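Local coordinates for protein fructose-bisphosphate aldolase (Thermus caldophilus, PDB 2FJK) that belongs to the class II fructose-bisphosphate aldolase family and has the TIM-barrel fold, with 1,3-dihydroxyacetonephosphate bound in its pocket, at residues 35-39 with 70-74. Residues are numbered along the deposited sequence; the frame is centred on the assembly and turned at random.
Sequences EAAEE and EARVP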
loop_
_atom_site.group_PDB
_atom_site.type_symbol
_atom_site.label_atom_id
_atom_site.label_comp_id
_atom_site.label_asym_id
_atom_site.label_seq_id
_atom_site.Cartn_x
_atom_site.Cartn_y
_atom_site.Cartn_z
ATOM N N GLU A 35 -6.845 5.076 17.931
ATOM C CA GLU A 35 -5.994 5.222 19.105
ATOM C C GLU A 35 -6.802 4.789 20.320
ATOM O O GLU A 35 -6.293 4.077 21.199
ATOM C CB GLU A 35 -5.540 6.665 19.268
ATOM C CG GLU A 35 -4.485 7.085 18.276
ATOM C CD GLU A 35 -4.140 8.549 18.404
ATOM O OE1 GLU A 35 -4.059 9.026 19.552
ATOM O OE2 GLU A 35 -3.938 9.213 17.365
ATOM N N ALA A 36 -8.062 5.219 20.361
ATOM C CA ALA A 36 -8.950 4.848 21.453
ATOM C C ALA A 36 -9.011 3.319 21.470
ATOM O O ALA A 36 -9.032 2.701 22.531
ATOM C CB ALA A 36 -10.343 5.436 21.223
ATOM N N ALA A 37 -9.012 2.713 20.290
ATOM C CA ALA A 37 -9.046 1.255 20.188
ATOM C C ALA A 37 -7.747 0.609 20.707
ATOM O O ALA A 37 -7.801 -0.406 21.404
ATOM C CB ALA A 37 -9.294 0.836 18.747
ATOM N N GLU A 38 -6.591 1.179 20.361
ATOM C CA GLU A 38 -5.315 0.622 20.827
ATOM C C GLU A 38 -5.342 0.714 22.348
ATOM O O GLU A 38 -5.064 -0.259 23.045
ATOM C CB GLU A 38 -4.124 1.400 20.252
ATOM C CG GLU A 38 -4.002 1.317 18.732
ATOM C CD GLU A 38 -3.760 -0.097 18.232
ATOM O OE1 GLU A 38 -4.181 -1.057 18.916
ATOM O OE2 GLU A 38 -3.161 -0.252 17.146
ATOM N N GLU A 39 -5.669 1.894 22.865
ATOM C CA GLU A 39 -5.813 2.043 24.306
ATOM C C GLU A 39 -7.081 1.214 24.531
ATOM O O GLU A 39 -7.846 0.991 23.594
ATOM C CB GLU A 39 -6.069 3.507 24.679
ATOM C CG GLU A 39 -4.881 4.423 24.462
ATOM C CD GLU A 39 -5.156 5.857 24.890
ATOM O OE1 GLU A 39 -5.812 6.058 25.935
ATOM O OE2 GLU A 39 -4.700 6.780 24.185
ATOM N N GLU A 70 -2.519 -2.085 9.863
ATOM C CA GLU A 70 -1.436 -1.776 10.797
ATOM C C GLU A 70 -1.800 -1.876 12.275
ATOM O O GLU A 70 -0.929 -2.149 13.104
ATOM C CB GLU A 70 -0.873 -0.376 10.518
ATOM C CG GLU A 70 0.086 -0.311 9.338
ATOM C CD GLU A 70 0.519 1.111 8.997
ATOM O OE1 GLU A 70 1.109 1.793 9.862
ATOM O OE2 GLU A 70 0.268 1.549 7.853
ATOM N N ALA A 71 -3.074 -1.666 12.604
ATOM C CA ALA A 71 -3.530 -1.715 13.993
ATOM C C ALA A 71 -3.201 -3.022 14.716
ATOM O O ALA A 71 -3.122 -4.081 14.099
ATOM C CB ALA A 71 -5.019 -1.462 14.054
ATOM N N ARG A 72 -3.031 -2.932 16.033
ATOM C CA ARG A 72 -2.713 -4.089 16.861
ATOM C C ARG A 72 -3.940 -4.712 17.523
ATOM O O ARG A 72 -3.807 -5.564 18.406
ATOM C CB ARG A 72 -1.685 -3.699 17.928
ATOM C CG ARG A 72 -0.300 -3.406 17.356
ATOM C CD ARG A 72 0.697 -2.989 18.435
ATOM N NE ARG A 72 2.080 -3.136 17.981
ATOM C CZ ARG A 72 2.661 -4.305 17.713
ATOM N NH1 ARG A 72 1.982 -5.437 17.857
ATOM N NH2 ARG A 72 3.921 -4.343 17.299
ATOM N N VAL A 73 -5.128 -4.279 17.103
ATOM C CA VAL A 73 -6.386 -4.809 17.625
ATOM C C VAL A 73 -7.233 -5.155 16.411
ATOM O O VAL A 73 -6.934 -4.706 15.311
ATOM C CB VAL A 73 -7.159 -3.772 18.493
ATOM C CG1 VAL A 73 -6.282 -3.286 19.636
ATOM C CG2 VAL A 73 -7.616 -2.597 17.635
ATOM N N PRO A 74 -8.286 -5.973 16.586
ATOM C CA PRO A 74 -9.120 -6.319 15.426
ATOM C C PRO A 74 -9.868 -5.089 14.935
ATOM O O PRO A 74 -10.525 -4.411 15.722
ATOM C CB PRO A 74 -10.078 -7.376 15.980
ATOM C CG PRO A 74 -9.314 -7.964 17.160
ATOM C CD PRO A 74 -8.694 -6.737 17.776
#
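The carboxylate of Glu38 turns its oxygen edge to the 70-74 loop: Ala71 CB and Val73 CG2 stand well off one face, Val73 CG1 lies beyond OE1 only a little out of the plane on that same side, and Arg72 CB is on the other. In the TIM barrel this pairs the last turn of helix 27-38 with the loop from helix 50-68 into strand 75-78, at the end of the barrel opposite the C-terminal strand ends, where the active site of such barrels lies. Glutamate suits the place because its chain, folded about CB-CG (chi2 -63°), brings an acceptor across to a loop amide: OE2 takes the N-H of Arg72 on its syn lone pair, 2.9 Å from N and nearly straight at 173°. OE1 instead presses on Val73 CG1 at 3.1 Å, a tight approach. The Arg72 guanidinium leads away on an extended chain toward a third subunit, packing on its Met1, with a long, weak ion pair to its Glu7. Ala37, small enough to let the loop come close, meets branched Val73, which also touches Ala305. Backbone hydrogen bonds to Met1 of the same chain also hold Ala71 and Val73. Ala37 CB rests 4.0 Å from Val73 CG2.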